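Local coordinates for OsmC family protein (Rhodothermus marinus, PDB 5CML) that hydrolyses carboxyl esters, probably by a serine mechanism, through its N-terminal alpha/beta-hydrolase domain, the part present here without the OsmC domain, at residues Lys4-Glu9 with Ala60-Asp65; Phe8-Asn11 with Arg15-Ala18; Tyr31-His36 with Glu86-Ala91. All coordinates share one frame; numbering follows the deposited sequence.

Contact 1. Residues Lys4-Glu9 with Ala60-Asp65; sequences KTVTFE and AVLRFD
V6 and F8 of strand 2-9 meet L62 and F64 of strand 59-65 on one face of the central sheet of an alpha/beta-hydrolase fold. The two strands are not neighbours: strand 15-22 runs between them, and the CA atoms of V6 and L62 are 9.0 Å apart. No hydrogen bond joins the two segments, and the side chains alone span the gap. The tighter half is aliphatic, with V6 CG2 lying 3.7 Å from L62 CD1. L62 reaches this far because chi1 -175° swings CG toward the edge strand and chi2 68° turns CD1 to V6. The aromatic half is slacker. The side chains of F8 and F64 run at about a right angle to each other, and the tip of F8 approaches F64 obliquely in a plain apolar contact. Helix 85-98 closes over this face, with F94 against V6 and F8, L95 against L62 and L88 against F64, so all four touching residues are buried.

Strand 2-9 has a quite different reverse side. T5, T7 and E9 alternate with V6 and F8, point to the other face and are exposed; T5 OG1 takes a hydrogen bond from R19 NH1. On the same reverse face of strand 59-65, by contrast, V61 and R63 are covered by helix 45-56, and R63 NE is paired with D21. The aromatic meeting comes down to F8 CZ, which lies 4.2 Å from both F64 CD1 and F64 CE1, while F64 CD1 sits near the plane of the F8 ring, at its edge.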
loop_
_atom_site.group_PDB
_atom_site.type_symbol
_atom_site.label_atom_id
_atom_site.label_comp_id
_atom_site.label_asym_id
_atom_site.label_seq_id
_atom_site.Cartn_x
_atom_site.Cartn_y
_atom_site.Cartn_z
ATOM N N LYS A 4 -17.398 -4.986 -4.382
ATOM C CA LYS A 4 -18.262 -3.808 -4.416
ATOM C C LYS A 4 -17.490 -2.529 -4.709
ATOM O O LYS A 4 -16.381 -2.356 -4.250
ATOM C CB LYS A 4 -18.997 -3.617 -3.085
ATOM C CG LYS A 4 -19.891 -4.768 -2.688
ATOM C CD LYS A 4 -20.730 -4.397 -1.468
ATOM C CE LYS A 4 -21.723 -5.485 -1.138
ATOM N NZ LYS A 4 -22.514 -5.110 0.053
ATOM N N THR A 5 -18.120 -1.611 -5.435
ATOM C CA THR A 5 -17.587 -0.270 -5.602
ATOM C C THR A 5 -18.078 0.584 -4.441
ATOM O O THR A 5 -19.239 0.495 -4.058
ATOM C CB THR A 5 -18.007 0.342 -6.936
ATOM O OG1 THR A 5 -17.439 -0.427 -7.999
ATOM C CG2 THR A 5 -17.518 1.775 -7.055
ATOM N N VAL A 6 -17.164 1.360 -3.855
ATOM C CA VAL A 6 -17.494 2.258 -2.772
ATOM C C VAL A 6 -17.014 3.644 -3.098
ATOM O O VAL A 6 -16.104 3.837 -3.900
ATOM C CB VAL A 6 -16.891 1.823 -1.415
ATOM C CG1 VAL A 6 -17.328 0.408 -1.070
ATOM C CG2 VAL A 6 -15.379 1.971 -1.393
ATOM N N THR A 7 -17.644 4.610 -2.460
ATOM C CA THR A 7 -17.261 6.001 -2.595
ATOM C C THR A 7 -17.207 6.639 -1.215
ATOM O O THR A 7 -17.960 6.280 -0.320
ATOM C CB THR A 7 -18.237 6.767 -3.511
ATOM O OG1 THR A 7 -18.312 6.109 -4.781
ATOM C CG2 THR A 7 -17.740 8.128 -3.748
ATOM N N PHE A 8 -16.283 7.570 -1.042
ATOM C CA PHE A 8 -16.173 8.309 0.200
ATOM C C PHE A 8 -15.482 9.617 -0.067
ATOM O O PHE A 8 -14.908 9.814 -1.135
ATOM C CB PHE A 8 -15.411 7.529 1.270
ATOM C CG PHE A 8 -14.049 7.061 0.828
ATOM C CD1 PHE A 8 -13.899 5.870 0.151
ATOM C CD2 PHE A 8 -12.922 7.843 1.072
ATOM C CE1 PHE A 8 -12.648 5.443 -0.262
ATOM C CE2 PHE A 8 -11.678 7.432 0.660
ATOM C CZ PHE A 8 -11.538 6.218 -0.014
ATOM N N GLU A 9 -15.544 10.510 0.912
ATOM C CA GLU A 9 -14.983 11.847 0.760
ATOM C C GLU A 9 -13.749 12.054 1.614
ATOM O O GLU A 9 -13.607 11.430 2.660
ATOM C CB GLU A 9 -16.025 12.899 1.120
ATOM C CG GLU A 9 -17.130 13.021 0.100
ATOM C CD GLU A 9 -18.077 14.166 0.405
ATOM O OE1 GLU A 9 -17.728 15.033 1.241
ATOM O OE2 GLU A 9 -19.173 14.191 -0.192
ATOM N N ALA A 60 -11.549 -8.895 4.616
ATOM C CA ALA A 60 -12.125 -7.942 3.687
ATOM C C ALA A 60 -11.023 -6.987 3.304
ATOM O O ALA A 60 -10.210 -6.626 4.150
ATOM C CB ALA A 60 -13.331 -7.192 4.312
ATOM N N VAL A 61 -11.012 -6.565 2.046
ATOM C CA VAL A 61 -9.915 -5.739 1.521
ATOM C C VAL A 61 -10.459 -4.513 0.789
ATOM O O VAL A 61 -11.227 -4.654 -0.177
ATOM C CB VAL A 61 -9.015 -6.542 0.536
ATOM C CG1 VAL A 61 -7.853 -5.687 0.073
ATOM C CG2 VAL A 61 -8.463 -7.824 1.164
ATOM N N LEU A 62 -10.065 -3.325 1.248
ATOM C CA LEU A 62 -10.375 -2.087 0.537
ATOM C C LEU A 62 -9.165 -1.729 -0.324
ATOM O O LEU A 62 -8.108 -1.332 0.184
ATOM C CB LEU A 62 -10.711 -0.947 1.497
ATOM C CG LEU A 62 -11.159 0.368 0.841
ATOM C CD1 LEU A 62 -12.525 0.206 0.155
ATOM C CD2 LEU A 62 -11.230 1.476 1.858
ATOM N N ARG A 63 -9.334 -1.861 -1.630
ATOM C CA ARG A 63 -8.288 -1.521 -2.575
ATOM C C ARG A 63 -8.372 -0.057 -2.908
ATOM O O ARG A 63 -9.397 0.428 -3.396
ATOM C CB ARG A 63 -8.426 -2.348 -3.840
ATOM C CG ARG A 63 -8.127 -3.797 -3.630
ATOM C CD ARG A 63 -8.206 -4.542 -4.914
ATOM N NE ARG A 63 -9.559 -5.002 -5.224
ATOM C CZ ARG A 63 -10.184 -4.782 -6.375
ATOM N NH1 ARG A 63 -9.616 -4.039 -7.330
ATOM N NH2 ARG A 63 -11.396 -5.292 -6.557
ATOM N N PHE A 64 -7.288 0.650 -2.624
ATOM C CA PHE A 64 -7.221 2.069 -2.886
ATOM C C PHE A 64 -6.151 2.310 -3.929
ATOM O O PHE A 64 -4.983 1.989 -3.717
ATOM C CB PHE A 64 -6.920 2.836 -1.608
ATOM C CG PHE A 64 -6.813 4.305 -1.811
ATOM C CD1 PHE A 64 -7.948 5.094 -1.805
ATOM C CD2 PHE A 64 -5.581 4.900 -2.033
ATOM C CE1 PHE A 64 -7.860 6.454 -1.996
ATOM C CE2 PHE A 64 -5.486 6.268 -2.225
ATOM C CZ PHE A 64 -6.626 7.039 -2.211
ATOM N N ASP A 65 -6.571 2.854 -5.062
ATOM C CA ASP A 65 -5.669 3.129 -6.174
ATOM C C ASP A 65 -4.856 4.388 -5.916
ATOM O O ASP A 65 -5.347 5.514 -6.062
ATOM C CB ASP A 65 -6.475 3.276 -7.463
ATOM C CG ASP A 65 -5.642 3.758 -8.619
ATOM O OD1 ASP A 65 -4.410 3.528 -8.622
ATOM O OD2 ASP A 65 -6.228 4.370 -9.533
#

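Contact 2. Residues Phe8-Asn11 with Arg15-Ala18; sequences FENN and RLAA
Over one face of the F8 ring lies L16 CB, 4.1 Å from its centroid and 23° off the normal, a CH-pi contact, while A18 CB sits at the ring edge. The second flat group of this beta hairpin (strands 2-9 and 15-22) is the R15 guanidinium: E9 OE2 stands 3.4 Å above its plane, over the centre. Because the oxygen sits so far out of that plane, no N-H points at it, leaving a long, weak salt bridge (E9 OE2 to R15 NH2 3.6 Å) that rests on charge alone; carboxylate and guanidinium planes are 79° apart. Bends at chi2 and chi3 fold R15 over E9 on the exposed face; F8 and L16 occupy the other. L16 CD1 also touches F8 CE2 at 3.6 Å. With F8 cut back to an alanine, L16 CB and the A18 methyl would probably lose the ring they pack on, opening a gap beneath helix 85-98. At the turn, N10 OD1 accepts from R12 N, an Asx turn, and from E14 N. F8 and L16 form an antiparallel hydrogen-bonded pair: F8 N donates to L16 O at 3.0 Å, and L16 N returns a 2.7 Å bond to F8 O, with a C=O...N angle of 176°.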
loop_
_atom_site.group_PDB
_atom_site.type_symbol
_atom_site.label_atom_id
_atom_site.label_comp_id
_atom_site.label_asym_id
_atom_site.label_seq_id
_atom_site.Cartn_x
_atom_site.Cartn_y
_atom_site.Cartn_z
ATOM N N PHE A 8 -16.283 7.570 -1.042
ATOM C CA PHE A 8 -16.173 8.309 0.200
ATOM C C PHE A 8 -15.482 9.617 -0.067
ATOM O O PHE A 8 -14.908 9.814 -1.135
ATOM C CB PHE A 8 -15.411 7.529 1.270
ATOM C CG PHE A 8 -14.049 7.061 0.828
ATOM C CD1 PHE A 8 -13.899 5.870 0.151
ATOM C CD2 PHE A 8 -12.922 7.843 1.072
ATOM C CE1 PHE A 8 -12.648 5.443 -0.262
ATOM C CE2 PHE A 8 -11.678 7.432 0.660
ATOM C CZ PHE A 8 -11.538 6.218 -0.014
ATOM N N GLU A 9 -15.544 10.510 0.912
ATOM C CA GLU A 9 -14.983 11.847 0.760
ATOM C C GLU A 9 -13.749 12.054 1.614
ATOM O O GLU A 9 -13.607 11.430 2.660
ATOM C CB GLU A 9 -16.025 12.899 1.120
ATOM C CG GLU A 9 -17.130 13.021 0.100
ATOM C CD GLU A 9 -18.077 14.166 0.405
ATOM O OE1 GLU A 9 -17.728 15.033 1.241
ATOM O OE2 GLU A 9 -19.173 14.191 -0.192
ATOM N N ASN A 10 -12.855 12.932 1.170
ATOM C CA ASN A 10 -11.761 13.351 2.027
ATOM C C ASN A 10 -12.188 14.617 2.759
ATOM O O ASN A 10 -13.359 15.045 2.675
ATOM C CB ASN A 10 -10.451 13.545 1.235
ATOM C CG ASN A 10 -10.557 14.588 0.146
ATOM O OD1 ASN A 10 -11.437 15.448 0.168
ATOM N ND2 ASN A 10 -9.642 14.516 -0.824
ATOM N N ASN A 11 -11.268 15.208 3.505
ATOM C CA ASN A 11 -11.646 16.315 4.368
ATOM C C ASN A 11 -11.845 17.633 3.592
ATOM O O ASN A 11 -12.239 18.645 4.176
ATOM C CB ASN A 11 -10.617 16.469 5.498
ATOM C CG ASN A 11 -9.224 16.741 4.999
ATOM O OD1 ASN A 11 -9.034 17.248 3.899
ATOM N ND2 ASN A 11 -8.230 16.393 5.810
ATOM N N ARG A 15 -14.574 13.633 -3.796
ATOM C CA ARG A 15 -15.096 12.279 -3.857
ATOM C C ARG A 15 -14.032 11.309 -4.339
ATOM O O ARG A 15 -13.412 11.524 -5.374
ATOM C CB ARG A 15 -16.309 12.236 -4.776
ATOM C CG ARG A 15 -17.284 11.162 -4.421
ATOM C CD ARG A 15 -17.812 11.340 -3.001
ATOM N NE ARG A 15 -19.209 11.755 -2.933
ATOM C CZ ARG A 15 -20.036 11.438 -1.938
ATOM N NH1 ARG A 15 -19.623 10.655 -0.942
ATOM N NH2 ARG A 15 -21.288 11.884 -1.949
ATOM N N LEU A 16 -13.820 10.252 -3.567
ATOM C CA LEU A 16 -12.839 9.225 -3.892
ATOM C C LEU A 16 -13.559 7.907 -4.133
ATOM O O LEU A 16 -14.595 7.649 -3.527
ATOM C CB LEU A 16 -11.817 9.094 -2.755
ATOM C CG LEU A 16 -11.032 10.369 -2.424
ATOM C CD1 LEU A 16 -10.437 10.319 -1.040
ATOM C CD2 LEU A 16 -9.938 10.551 -3.454
ATOM N N ALA A 17 -13.025 7.075 -5.027
ATOM C CA ALA A 17 -13.615 5.759 -5.279
ATOM C C ALA A 17 -12.629 4.677 -4.904
ATOM O O ALA A 17 -11.412 4.869 -4.964
ATOM C CB ALA A 17 -14.022 5.613 -6.729
ATOM N N ALA A 18 -13.168 3.524 -4.531
ATOM C CA ALA A 18 -12.347 2.379 -4.200
ATOM C C ALA A 18 -13.164 1.126 -4.450
ATOM O O ALA A 18 -14.336 1.203 -4.805
ATOM C CB ALA A 18 -11.879 2.453 -2.759
#

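Contact 3. Residues Tyr31-His36 with Glu86-Ala91; sequences YALFAH and EDLRAA
A beta-alpha-beta crossover carries the chain from strand 59-65 through helix 85-98 to strand 104-108, and strand 30-36 lies between those two strands in the sheet, beneath the helix. L33 and A35 of this strand meet L88 and A91 of the helix. The axes of the two segments approach to 10.1 Å, and their directions differ by 156°, so helix and strand run nearly antiparallel, as a crossover between parallel strands requires. The side chains that meet are all apolar and buried, with no hydrogen bond across.

L33 does most of the work with its forked end. With chi1 at 172°, CG swings away from the backbone N, and both L33 methyls rise toward the helix. L33 CD1 lies 3.8 Å from A91 CB, whereas L33 CD2 faces the previous turn, 4.2 Å from L88 CG and 3.9 Å from the carbonyl oxygen L88 O. The fork thus rests against two residues three positions apart on one side of the helix. A35, two residues along the strand and on the same face, offers a single methyl: A35 CB meets L88 CD1 at 3.7 Å. Each alanine methyl meets one leucine. L88 chi1 is -125°, off the staggered positions, consistent with its reach to the strand.

L88 also packs on F64, extending the layer to the next strand, while F34 points to the opposite face and is covered by V47 and I50 of helix 45-56. The side chain of A35 touches the probable nucleophile elbow, whose GxSxG pattern includes S109. A helix laid over a central parallel strand, with a second helix behind, is the three-layer alpha/beta/alpha build that the alpha/beta-hydrolase fold shares with other alpha/beta folds, here with that elbow at the end of strand 104-108.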
loop_
_atom_site.group_PDB
_atom_site.type_symbol
_atom_site.label_atom_id
_atom_site.label_comp_id
_atom_site.label_asym_id
_atom_site.label_seq_id
_atom_site.Cartn_x
_atom_site.Cartn_y
_atom_site.Cartn_z
ATOM N N TYR A 31 -10.525 -6.172 8.402
ATOM C CA TYR A 31 -10.531 -5.335 7.217
ATOM C C TYR A 31 -9.106 -4.835 6.972
ATOM O O TYR A 31 -8.414 -4.435 7.920
ATOM C CB TYR A 31 -11.494 -4.138 7.371
ATOM C CG TYR A 31 -12.953 -4.545 7.362
ATOM C CD1 TYR A 31 -13.546 -5.098 8.491
ATOM C CD2 TYR A 31 -13.723 -4.398 6.223
ATOM C CE1 TYR A 31 -14.875 -5.488 8.482
ATOM C CE2 TYR A 31 -15.044 -4.806 6.201
ATOM C CZ TYR A 31 -15.616 -5.332 7.342
ATOM O OH TYR A 31 -16.951 -5.719 7.343
ATOM N N ALA A 32 -8.691 -4.864 5.712
ATOM C CA ALA A 32 -7.372 -4.398 5.305
ATOM C C ALA A 32 -7.541 -3.247 4.349
ATOM O O ALA A 32 -8.404 -3.291 3.480
ATOM C CB ALA A 32 -6.570 -5.514 4.647
ATOM N N LEU A 33 -6.702 -2.224 4.492
ATOM C CA LEU A 33 -6.590 -1.157 3.511
ATOM C C LEU A 33 -5.382 -1.486 2.670
ATOM O O LEU A 33 -4.304 -1.735 3.212
ATOM C CB LEU A 33 -6.427 0.223 4.170
ATOM C CG LEU A 33 -6.114 1.381 3.218
ATOM C CD1 LEU A 33 -7.282 1.566 2.255
ATOM C CD2 LEU A 33 -5.809 2.702 3.965
ATOM N N PHE A 34 -5.573 -1.514 1.362
ATOM C CA PHE A 34 -4.522 -1.913 0.426
ATOM C C PHE A 34 -4.295 -0.782 -0.561
ATOM O O PHE A 34 -5.032 -0.640 -1.542
ATOM C CB PHE A 34 -4.932 -3.215 -0.276
ATOM C CG PHE A 34 -3.880 -3.828 -1.172
ATOM C CD1 PHE A 34 -2.583 -3.351 -1.237
ATOM C CD2 PHE A 34 -4.223 -4.923 -1.956
ATOM C CE1 PHE A 34 -1.639 -3.957 -2.072
ATOM C CE2 PHE A 34 -3.291 -5.539 -2.789
ATOM C CZ PHE A 34 -1.990 -5.048 -2.846
ATOM N N ALA A 35 -3.269 0.025 -0.287
ATOM C CA ALA A 35 -2.904 1.146 -1.152
ATOM C C ALA A 35 -1.859 0.673 -2.138
ATOM O O ALA A 35 -0.801 0.226 -1.735
ATOM C CB ALA A 35 -2.382 2.280 -0.348
ATOM N N HIS A 36 -2.147 0.763 -3.426
ATOM C CA HIS A 36 -1.290 0.101 -4.404
ATOM C C HIS A 36 -1.126 0.900 -5.685
ATOM O O HIS A 36 -1.909 1.825 -5.972
ATOM C CB HIS A 36 -1.872 -1.267 -4.742
ATOM C CG HIS A 36 -3.127 -1.171 -5.534
ATOM N ND1 HIS A 36 -3.132 -1.107 -6.909
ATOM C CD2 HIS A 36 -4.422 -1.061 -5.144
ATOM C CE1 HIS A 36 -4.380 -0.981 -7.331
ATOM N NE2 HIS A 36 -5.177 -0.947 -6.280
ATOM N N GLU A 86 -3.709 12.503 3.142
ATOM C CA GLU A 86 -5.090 12.698 3.570
ATOM C C GLU A 86 -6.063 11.748 2.869
ATOM O O GLU A 86 -7.013 11.294 3.479
ATOM C CB GLU A 86 -5.533 14.144 3.334
ATOM C CG GLU A 86 -7.071 14.365 3.359
ATOM C CD GLU A 86 -7.835 13.687 4.528
ATOM O OE1 GLU A 86 -7.245 13.328 5.578
ATOM O OE2 GLU A 86 -9.056 13.498 4.373
ATOM N N ASP A 87 -5.837 11.441 1.599
ATOM C CA ASP A 87 -6.710 10.481 0.926
ATOM C C ASP A 87 -6.617 9.106 1.564
ATOM O O ASP A 87 -7.620 8.416 1.679
ATOM C CB ASP A 87 -6.382 10.399 -0.563
ATOM C CG ASP A 87 -6.709 11.679 -1.289
ATOM O OD1 ASP A 87 -7.505 12.480 -0.756
ATOM O OD2 ASP A 87 -6.162 11.893 -2.388
ATOM N N LEU A 88 -5.422 8.687 1.970
ATOM C CA LEU A 88 -5.278 7.408 2.666
ATOM C C LEU A 88 -5.975 7.459 4.026
ATOM O O LEU A 88 -6.679 6.525 4.407
ATOM C CB LEU A 88 -3.805 7.057 2.852
ATOM C CG LEU A 88 -3.361 5.717 2.310
ATOM C CD1 LEU A 88 -3.752 5.535 0.830
ATOM C CD2 LEU A 88 -1.857 5.604 2.519
ATOM N N ARG A 89 -5.808 8.566 4.749
ATOM C CA ARG A 89 -6.497 8.714 6.026
ATOM C C ARG A 89 -8.010 8.672 5.817
ATOM O O ARG A 89 -8.714 8.071 6.622
ATOM C CB ARG A 89 -6.087 10.016 6.728
ATOM C CG ARG A 89 -4.616 10.065 7.087
ATOM C CD ARG A 89 -4.262 11.432 7.593
ATOM N NE ARG A 89 -2.831 11.508 7.859
ATOM C CZ ARG A 89 -2.022 12.437 7.373
ATOM N NH1 ARG A 89 -2.490 13.425 6.607
ATOM N NH2 ARG A 89 -0.732 12.378 7.662
ATOM N N ALA A 90 -8.491 9.276 4.729
ATOM C CA ALA A 90 -9.923 9.302 4.427
ATOM C C ALA A 90 -10.462 7.887 4.194
ATOM O O ALA A 90 -11.611 7.558 4.564
ATOM C CB ALA A 90 -10.188 10.179 3.214
ATOM N N ALA A 91 -9.628 7.041 3.598
ATOM C CA ALA A 91 -10.024 5.674 3.339
ATOM C C ALA A 91 -10.132 4.916 4.660
ATOM O O ALA A 91 -11.016 4.070 4.839
ATOM C CB ALA A 91 -9.023 4.989 2.414
#

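How the contacts relate
The three contacts lie side by side across the first strands of one mixed sheet, and their centres are 8 to 10 Å apart. Contact 2 is the hairpin at the sheet's edge, about 17 Å from the centre of the chain; contact 1 spans from that edge strand to strand 59-65; contact 3, about 8 Å from the centre, ties strand 30-36 to helix 85-98. Along the chain, contact 2 closes before contact 3 opens, whereas the segments of contacts 1 and 3 alternate. Contacts 1 and 2 share F8 and E9. Helix 85-98 links all three: F8 CE2 lies 3.6 Å from A91 N, and N10 ND2 is probably hydrogen-bonded to D87 OD1, joining hairpin to core.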